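Local coordinates for protein translation initiation factor eIF2B, subunit delta (Archaeoglobus fulgidus, PDB 1T5O) that probably interconverts 5-methylthioribose 1-phosphate and 5-methylthioribulose 1-phosphate, an isomerisation in methionine biosynthesis, at residues A59-E64 with K74-K79; T152-G157 with C186-L191; R182-E187 with T210-S215. One frame throughout, in Å; residues are numbered along the deposited sequence.

Interaction 1: A59-E64 with K74-K79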
loop_
_atom_site.group_PDB
_atom_site.type_symbol
_atom_site.label_atom_id
_atom_site.label_comp_id
_atom_site.label_asym_id
_atom_site.label_seq_id
_atom_site.Cartn_x
_atom_site.Cartn_y
_atom_site.Cartn_z
ATOM N N ALA A 59 29.920 -17.357 19.118
ATOM C CA ALA A 59 31.277 -16.835 19.277
ATOM C C ALA A 59 31.226 -15.777 20.377
ATOM O O ALA A 59 32.136 -15.652 21.204
ATOM C CB ALA A 59 31.768 -16.218 17.981
ATOM N N LEU A 60 30.141 -15.018 20.385
ATOM C CA LEU A 60 29.947 -13.986 21.385
ATOM C C LEU A 60 29.780 -14.629 22.764
ATOM O O LEU A 60 30.475 -14.284 23.710
ATOM C CB LEU A 60 28.708 -13.146 21.042
ATOM C CG LEU A 60 28.302 -12.031 22.019
ATOM C CD1 LEU A 60 29.500 -11.116 22.308
ATOM C CD2 LEU A 60 27.153 -11.232 21.427
ATOM N N ALA A 61 28.854 -15.564 22.877
ATOM C CA ALA A 61 28.609 -16.225 24.154
ATOM C C ALA A 61 29.876 -16.833 24.760
ATOM O O ALA A 61 30.020 -16.891 25.988
ATOM C CB ALA A 61 27.558 -17.297 23.982
ATOM N N ALA A 62 30.787 -17.293 23.903
ATOM C CA ALA A 62 32.029 -17.910 24.359
ATOM C C ALA A 62 33.092 -16.893 24.741
ATOM O O ALA A 62 34.132 -17.258 25.292
ATOM C CB ALA A 62 32.581 -18.846 23.277
ATOM N N ARG A 63 32.838 -15.624 24.438
ATOM C CA ARG A 63 33.787 -14.565 24.747
ATOM C C ARG A 63 33.216 -13.611 25.794
ATOM O O ARG A 63 33.958 -12.880 26.451
ATOM C CB ARG A 63 34.147 -13.792 23.469
ATOM C CG ARG A 63 34.981 -14.585 22.466
ATOM C CD ARG A 63 35.119 -13.849 21.136
ATOM N NE ARG A 63 36.164 -14.430 20.294
ATOM C CZ ARG A 63 36.129 -15.661 19.788
ATOM N NH1 ARG A 63 35.091 -16.458 20.026
ATOM N NH2 ARG A 63 37.146 -16.103 19.058
ATOM N N GLU A 64 31.894 -13.636 25.940
ATOM C CA GLU A 64 31.172 -12.793 26.891
ATOM C C GLU A 64 32.082 -12.421 28.058
ATOM O O GLU A 64 32.480 -11.260 28.199
ATOM C CB GLU A 64 29.943 -13.546 27.392
ATOM C CG GLU A 64 28.660 -12.739 27.365
ATOM C CD GLU A 64 27.522 -13.469 26.665
ATOM O OE1 GLU A 64 27.267 -14.653 26.993
ATOM O OE2 GLU A 64 26.878 -12.855 25.787
ATOM N N LYS A 74 31.767 -24.765 27.600
ATOM C CA LYS A 74 30.872 -25.567 26.769
ATOM C C LYS A 74 29.426 -25.600 27.292
ATOM O O LYS A 74 28.468 -25.422 26.528
ATOM C CB LYS A 74 31.389 -27.002 26.654
ATOM C CG LYS A 74 32.780 -27.149 26.054
ATOM C CD LYS A 74 33.066 -28.624 25.742
ATOM C CE LYS A 74 34.462 -28.824 25.176
ATOM N NZ LYS A 74 34.698 -27.991 23.973
ATOM N N GLU A 75 29.275 -25.847 28.589
ATOM C CA GLU A 75 27.956 -25.895 29.198
ATOM C C GLU A 75 27.242 -24.568 28.923
ATOM O O GLU A 75 26.063 -24.542 28.557
ATOM C CB GLU A 75 28.088 -26.130 30.708
ATOM C CG GLU A 75 26.769 -26.405 31.412
ATOM C CD GLU A 75 26.934 -26.692 32.901
ATOM O OE1 GLU A 75 25.942 -27.143 33.522
ATOM O OE2 GLU A 75 28.043 -26.464 33.450
ATOM N N HIS A 76 27.972 -23.465 29.097
ATOM C CA HIS A 76 27.436 -22.126 28.860
ATOM C C HIS A 76 26.977 -21.967 27.402
ATOM O O HIS A 76 25.917 -21.400 27.132
ATOM C CB HIS A 76 28.499 -21.067 29.180
ATOM C CG HIS A 76 28.073 -19.665 28.866
ATOM N ND1 HIS A 76 27.101 -18.997 29.583
ATOM C CD2 HIS A 76 28.483 -18.803 27.902
ATOM C CE1 HIS A 76 26.932 -17.788 29.079
ATOM N NE2 HIS A 76 27.758 -17.645 28.058
ATOM N N LEU A 77 27.775 -22.469 26.464
ATOM C CA LEU A 77 27.414 -22.355 25.056
ATOM C C LEU A 77 26.091 -23.059 24.742
ATOM O O LEU A 77 25.260 -22.528 23.999
ATOM C CB LEU A 77 28.529 -22.913 24.173
ATOM C CG LEU A 77 29.852 -22.152 24.248
ATOM C CD1 LEU A 77 30.795 -22.681 23.186
ATOM C CD2 LEU A 77 29.617 -20.655 24.050
ATOM N N LYS A 78 25.886 -24.246 25.306
ATOM C CA LYS A 78 24.653 -24.979 25.051
ATOM C C LYS A 78 23.461 -24.170 25.570
ATOM O O LYS A 78 22.380 -24.159 24.972
ATOM C CB LYS A 78 24.716 -26.356 25.721
ATOM C CG LYS A 78 25.789 -27.272 25.137
ATOM C CD LYS A 78 25.887 -28.601 25.888
ATOM C CE LYS A 78 26.970 -29.487 25.293
ATOM N NZ LYS A 78 27.104 -30.800 25.999
ATOM N N LYS A 79 23.678 -23.473 26.679
ATOM C CA LYS A 79 22.637 -22.653 27.278
ATOM C C LYS A 79 22.359 -21.438 26.391
ATOM O O LYS A 79 21.200 -21.115 26.110
ATOM C CB LYS A 79 23.054 -22.198 28.685
ATOM C CG LYS A 79 23.096 -23.316 29.748
ATOM C CD LYS A 79 23.392 -22.761 31.171
ATOM C CE LYS A 79 24.774 -22.100 31.258
ATOM N NZ LYS A 79 25.129 -21.576 32.618
#
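Two successive helices of the helical part of the chain meet here: the C-terminal end of helix 47-61, with the residues that follow it, lies against the middle of helix 70-85. The backbones come nearest at Ala61 and Leu77, whose CA atoms are 6.3 Å apart, and such closeness suits the two alanines on this side. Leu77 fills the seam with one branch. Its CG stands anti to the carbonyl carbon (chi1 -64°), and CD2 reaches Ala62 CB at 3.6 Å and Ala61 CB at 3.9 Å, a methyl group set against two methyl groups. The preceding residue, His76, turns its ring toward the end of helix 47-61, with CG anti to the backbone N. The ring presents its edge: NE2 donates to Glu64 OE1 over 3.2 Å, the acceptor lying almost exactly in the ring plane and being met nearly along its C-O axis. The carboxylate plane stands nearly perpendicular (84°) to the ring, so the ring's N-H edge meets a single oxygen. The same edge faces the end of the helix, where Ala61 O is 3.1 Å from His76 CD2. A bend at chi2 brings the Glu64 carboxylate round to the ring, while its other oxygen, OE2, accepts from Val32 N; a partner at each oxygen would limit its rotation, and its negative charge would probably favour a protonated His76. Beyond the pair, Leu77 also packs on Leu102 and Ala105 of helix 92-105 and on Val114 of helix 111-141, so the contact sits within a cluster of four helices.

Interaction 2: T152-G157 with C186-L191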
loop_
_atom_site.group_PDB
_atom_site.type_symbol
_atom_site.label_atom_id
_atom_site.label_comp_id
_atom_site.label_asym_id
_atom_site.label_seq_id
_atom_site.Cartn_x
_atom_site.Cartn_y
_atom_site.Cartn_z
ATOM N N THR A 152 11.252 -3.937 -8.029
ATOM C CA THR A 152 11.502 -4.924 -7.008
ATOM C C THR A 152 10.474 -4.753 -5.897
ATOM O O THR A 152 9.677 -3.807 -5.928
ATOM C CB THR A 152 12.962 -4.824 -6.475
ATOM O OG1 THR A 152 13.245 -5.991 -5.688
ATOM C CG2 THR A 152 13.176 -3.521 -5.652
ATOM N N TYR A 153 10.476 -5.667 -4.923
ATOM C CA TYR A 153 9.505 -5.613 -3.837
ATOM C C TYR A 153 10.209 -5.977 -2.543
ATOM O O TYR A 153 11.146 -6.778 -2.544
ATOM C CB TYR A 153 8.368 -6.607 -4.098
ATOM C CG TYR A 153 7.074 -6.185 -3.469
ATOM C CD1 TYR A 153 6.326 -5.151 -4.028
ATOM C CD2 TYR A 153 6.594 -6.814 -2.317
ATOM C CE1 TYR A 153 5.120 -4.759 -3.465
ATOM C CE2 TYR A 153 5.400 -6.425 -1.743
ATOM C CZ TYR A 153 4.664 -5.396 -2.329
ATOM O OH TYR A 153 3.451 -5.022 -1.814
ATOM N N CYS A 154 9.728 -5.409 -1.445
ATOM C CA CYS A 154 10.336 -5.602 -0.137
ATOM C C CYS A 154 11.813 -5.177 -0.116
ATOM O O CYS A 154 12.163 -4.082 -0.603
ATOM C CB CYS A 154 10.176 -7.065 0.357
ATOM S SG CYS A 154 10.269 -7.118 2.176
ATOM N N ASN A 155 12.694 -6.024 0.427
ATOM C CA ASN A 155 14.110 -5.655 0.510
ATOM C C ASN A 155 14.995 -6.889 0.517
ATOM O O ASN A 155 15.412 -7.361 1.583
ATOM C CB ASN A 155 14.347 -4.822 1.780
ATOM C CG ASN A 155 15.820 -4.483 2.007
ATOM O OD1 ASN A 155 16.384 -4.839 3.046
ATOM N ND2 ASN A 155 16.441 -3.785 1.050
ATOM N N ALA A 156 15.244 -7.420 -0.678
ATOM C CA ALA A 156 16.080 -8.605 -0.855
ATOM C C ALA A 156 17.459 -8.082 -1.289
ATOM O O ALA A 156 17.943 -8.362 -2.387
ATOM C CB ALA A 156 15.465 -9.513 -1.941
ATOM N N GLY A 157 18.064 -7.292 -0.406
ATOM C CA GLY A 157 19.354 -6.702 -0.690
ATOM C C GLY A 157 20.427 -7.036 0.329
ATOM O O GLY A 157 20.341 -8.048 1.029
ATOM N N CYS A 186 8.841 -0.755 -4.705
ATOM C CA CYS A 186 7.536 -0.616 -4.048
ATOM C C CYS A 186 7.769 -0.369 -2.568
ATOM O O CYS A 186 8.587 -1.062 -1.963
ATOM C CB CYS A 186 6.723 -1.894 -4.239
ATOM S SG CYS A 186 6.247 -2.045 -5.951
ATOM N N GLU A 187 7.043 0.590 -1.978
ATOM C CA GLU A 187 7.263 0.935 -0.578
ATOM C C GLU A 187 7.130 -0.273 0.332
ATOM O O GLU A 187 7.808 -0.350 1.344
ATOM C CB GLU A 187 6.334 2.075 -0.123
ATOM C CG GLU A 187 4.909 1.657 0.167
ATOM C CD GLU A 187 4.049 2.811 0.697
ATOM O OE1 GLU A 187 4.582 3.700 1.407
ATOM O OE2 GLU A 187 2.826 2.808 0.422
ATOM N N THR A 188 6.275 -1.217 -0.063
ATOM C CA THR A 188 6.042 -2.467 0.658
ATOM C C THR A 188 5.352 -2.308 2.026
ATOM O O THR A 188 5.981 -2.421 3.077
ATOM C CB THR A 188 7.381 -3.277 0.837
ATOM O OG1 THR A 188 8.048 -3.372 -0.432
ATOM C CG2 THR A 188 7.095 -4.710 1.364
ATOM N N ARG A 189 4.050 -2.053 2.003
ATOM C CA ARG A 189 3.282 -1.919 3.245
ATOM C C ARG A 189 3.151 -3.298 3.923
ATOM O O ARG A 189 3.344 -4.306 3.277
ATOM C CB ARG A 189 1.906 -1.335 2.921
ATOM C CG ARG A 189 1.993 0.131 2.477
ATOM C CD ARG A 189 2.325 0.990 3.655
ATOM N NE ARG A 189 1.207 0.988 4.602
ATOM C CZ ARG A 189 1.301 1.365 5.873
ATOM N NH1 ARG A 189 2.468 1.771 6.372
ATOM N NH2 ARG A 189 0.224 1.340 6.647
ATOM N N PRO A 190 2.859 -3.346 5.235
ATOM C CA PRO A 190 2.654 -2.195 6.126
ATOM C C PRO A 190 3.920 -1.760 6.895
ATOM O O PRO A 190 3.864 -0.800 7.659
ATOM C CB PRO A 190 1.571 -2.696 7.078
ATOM C CG PRO A 190 2.022 -4.104 7.313
ATOM C CD PRO A 190 2.362 -4.580 5.879
ATOM N N LEU A 191 5.045 -2.453 6.701
ATOM C CA LEU A 191 6.274 -2.103 7.416
ATOM C C LEU A 191 7.251 -1.255 6.627
ATOM O O LEU A 191 8.277 -0.839 7.164
ATOM C CB LEU A 191 6.984 -3.376 7.902
ATOM C CG LEU A 191 7.013 -3.602 9.418
ATOM C CD1 LEU A 191 5.710 -3.138 10.055
ATOM C CD2 LEU A 191 7.281 -5.081 9.722
HETATM O O HOH W 1 3.014 -5.330 0.710
HETATM O O HOH W 2 10.986 -2.548 -2.745
#
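Thr188 has OG1 anti to its carbonyl carbon (chi1 -50°) and CG2 anti to its backbone N, while Tyr153 carries CG anti to its own N (chi1 -152°); together these torsions set the threonine hydroxyl over the tyrosine ring. The two loops follow neighbouring parallel strands, 149-152 and 182-186, of the Rossmann-like sheet, at the strand ends where such folds commonly place their active sites. Thr188 OG1 is used twice: it donates to Cys186 O and accepts from Cys154 N, each over 2.8 Å. It also stands 4.1 Å above the plane of the Tyr153 ring, over its centre. Its methyl CG2 lies 4.0 Å from CB of Cys154, the predicted transition-state stabiliser. Threonine suits the place because its hydroxyl makes two bonds while its methyl packs on Cys154. An alanine here would remove the hydroxyl and CG2, and would probably loosen the backbone of Cys154 by taking away the acceptor of its N-H. Cys186 CB packs closely against the ring, 3.3 Å from Tyr153 CD1, and Cys186 SG lies at the ring edge as a sulfur-aromatic contact. A weak bond from Cys186 N to Thr152 O closes the pairing at the strand ends, where the loops begin. Gln193 and Lys244, predicted substrate-binding residues, lie close to Thr188, consistent with a place in the active site. Two waters complete the join: one bridges Cys154 O and Cys186 O, and the other accepts from Tyr153 OH at 2.6 Å and donates to Arg189 O.

Interaction 3: R182-E187 with T210-S215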
loop_
_atom_site.group_PDB
_atom_site.type_symbol
_atom_site.label_atom_id
_atom_site.label_comp_id
_atom_site.label_asym_id
_atom_site.label_seq_id
_atom_site.Cartn_x
_atom_site.Cartn_y
_atom_site.Cartn_z
ATOM N N ARG A 182 18.317 0.715 -13.662
ATOM C CA ARG A 182 17.594 1.597 -12.752
ATOM C C ARG A 182 16.553 0.729 -12.032
ATOM O O ARG A 182 16.073 -0.269 -12.575
ATOM C CB ARG A 182 16.878 2.702 -13.519
ATOM C CG ARG A 182 17.803 3.693 -14.205
ATOM C CD ARG A 182 16.977 4.819 -14.799
ATOM N NE ARG A 182 16.957 4.812 -16.252
ATOM C CZ ARG A 182 16.703 3.745 -17.004
ATOM N NH1 ARG A 182 16.445 2.568 -16.438
ATOM N NH2 ARG A 182 16.703 3.852 -18.330
ATOM N N VAL A 183 16.194 1.108 -10.818
ATOM C CA VAL A 183 15.241 0.302 -10.058
ATOM C C VAL A 183 13.991 1.069 -9.668
ATOM O O VAL A 183 14.062 2.262 -9.359
ATOM C CB VAL A 183 15.912 -0.217 -8.754
ATOM C CG1 VAL A 183 14.888 -0.924 -7.837
ATOM C CG2 VAL A 183 17.071 -1.164 -9.119
ATOM N N ILE A 184 12.846 0.393 -9.718
ATOM C CA ILE A 184 11.630 1.005 -9.230
ATOM C C ILE A 184 11.306 0.145 -8.010
ATOM O O ILE A 184 11.124 -1.058 -8.127
ATOM C CB ILE A 184 10.504 0.956 -10.248
ATOM C CG1 ILE A 184 10.825 1.931 -11.395
ATOM C CG2 ILE A 184 9.154 1.317 -9.556
ATOM C CD1 ILE A 184 9.813 1.899 -12.527
ATOM N N ALA A 185 11.218 0.767 -6.841
ATOM C CA ALA A 185 10.957 0.033 -5.605
ATOM C C ALA A 185 9.589 0.307 -4.994
ATOM O O ALA A 185 9.223 1.467 -4.780
ATOM C CB ALA A 185 12.040 0.375 -4.570
ATOM N N CYS A 186 8.841 -0.755 -4.705
ATOM C CA CYS A 186 7.536 -0.616 -4.048
ATOM C C CYS A 186 7.769 -0.369 -2.568
ATOM O O CYS A 186 8.587 -1.062 -1.963
ATOM C CB CYS A 186 6.723 -1.894 -4.239
ATOM S SG CYS A 186 6.247 -2.045 -5.951
ATOM N N GLU A 187 7.043 0.590 -1.978
ATOM C CA GLU A 187 7.263 0.935 -0.578
ATOM C C GLU A 187 7.130 -0.273 0.332
ATOM O O GLU A 187 7.808 -0.350 1.344
ATOM C CB GLU A 187 6.334 2.075 -0.123
ATOM C CG GLU A 187 4.909 1.657 0.167
ATOM C CD GLU A 187 4.049 2.811 0.697
ATOM O OE1 GLU A 187 4.582 3.700 1.407
ATOM O OE2 GLU A 187 2.826 2.808 0.422
ATOM N N THR A 210 13.535 4.731 -7.941
ATOM C CA THR A 210 12.341 5.561 -7.848
ATOM C C THR A 210 11.361 4.781 -6.951
ATOM O O THR A 210 11.143 3.580 -7.143
ATOM C CB THR A 210 11.722 5.809 -9.243
ATOM O OG1 THR A 210 12.712 6.404 -10.079
ATOM C CG2 THR A 210 10.525 6.758 -9.157
ATOM N N LEU A 211 10.796 5.488 -5.981
ATOM C CA LEU A 211 9.878 4.953 -4.964
ATOM C C LEU A 211 8.439 5.142 -5.396
ATOM O O LEU A 211 8.053 6.234 -5.819
ATOM C CB LEU A 211 10.081 5.731 -3.659
ATOM C CG LEU A 211 9.912 5.156 -2.240
ATOM C CD1 LEU A 211 9.419 6.235 -1.340
ATOM C CD2 LEU A 211 9.002 3.964 -2.197
ATOM N N ILE A 212 7.643 4.081 -5.283
ATOM C CA ILE A 212 6.216 4.138 -5.648
ATOM C C ILE A 212 5.472 3.363 -4.607
ATOM O O ILE A 212 6.085 2.633 -3.829
ATOM C CB ILE A 212 5.895 3.436 -7.000
ATOM C CG1 ILE A 212 6.304 1.942 -6.971
ATOM C CG2 ILE A 212 6.594 4.135 -8.119
ATOM C CD1 ILE A 212 5.801 1.164 -8.216
ATOM N N THR A 213 4.154 3.541 -4.567
ATOM C CA THR A 213 3.340 2.787 -3.637
ATOM C C THR A 213 3.209 1.368 -4.260
ATOM O O THR A 213 3.470 1.180 -5.463
ATOM C CB THR A 213 1.958 3.485 -3.505
ATOM O OG1 THR A 213 1.270 2.974 -2.378
ATOM C CG2 THR A 213 1.139 3.255 -4.707
ATOM N N ASP A 214 2.821 0.374 -3.468
ATOM C CA ASP A 214 2.651 -0.991 -4.004
ATOM C C ASP A 214 1.560 -1.049 -5.068
ATOM O O ASP A 214 1.684 -1.757 -6.081
ATOM C CB ASP A 214 2.295 -1.982 -2.867
ATOM C CG ASP A 214 3.255 -1.888 -1.710
ATOM O OD1 ASP A 214 4.456 -1.718 -1.983
ATOM O OD2 ASP A 214 2.817 -1.992 -0.542
ATOM N N SER A 215 0.502 -0.284 -4.837
ATOM C CA SER A 215 -0.629 -0.228 -5.742
ATOM C C SER A 215 -0.261 0.371 -7.105
ATOM O O SER A 215 -0.996 0.180 -8.092
ATOM C CB SER A 215 -1.751 0.618 -5.124
ATOM O OG SER A 215 -1.378 1.997 -5.168
HETATM O O HOH W 3 14.402 4.525 -11.123
HETATM O O HOH W 4 1.939 0.747 -0.608
#
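Backbone hydrogen bonds carry this contact, in a parallel ladder. Thr210 N donates to Val183 O, Ala185 N to Thr210 O (2.8 Å), Ile212 N to Ala185 O, and Glu187 N to Ile212 O (2.9 Å); the last extends the pairing one residue past the strand end. CA-H...O contacts fill in between, as from Leu211 CA to Ala185 O. Apolar packing on the face of Ile184 and Ile212 brings Ile212 CD1 to 3.6 Å from Ile184 CG2, because Ile212 CG1 takes the crowded position between backbone N and carbonyl carbon (chi1 59°). CD1 also touches Cys186 SG; the two isoleucines, beta-branched, suit a buried strand. On the other face Leu211 CD2 turns to Glu187 CA. Polar groups gather at the C-terminal ends. Asp214 OD1 lies 3.2 Å from Cys186 CB, but its strongest partner is Thr188 N. A water donates to Glu187 OE2 and accepts from Asp214 N. Glu187 also forms a salt bridge with Arg189 of the second subunit, which would probably steady its negative charge. Thr210 and Leu211 pair with a strand of that subunit, carrying the sheet across the interface. Strand 182-186, helix 193-204 and strand 208-212 form one beta-alpha-beta crossover of a Rossmann-like fold.

Overall arrangement
From the N terminus, interaction 1 comes first, closing the loop that connects helices 47-61 and 70-85 in the helical part. It is complete before strand 149-152, the first strand of the main sheet, and its centre lies about 36 Å from that of interaction 2 and 43 Å from that of interaction 3, across the chain's centre. Interaction 2 then spans strand 149-152, helix 167-176 and strand 182-186, joining the loops after the two strands. Interaction 3 starts where that span ends, sharing Cys186 and Glu187, and closes the next crossover through helix 193-204. Neither encloses the other; they touch where the Asp214 side chain reaches the backbone of loop 186-191, and both reach the second subunit.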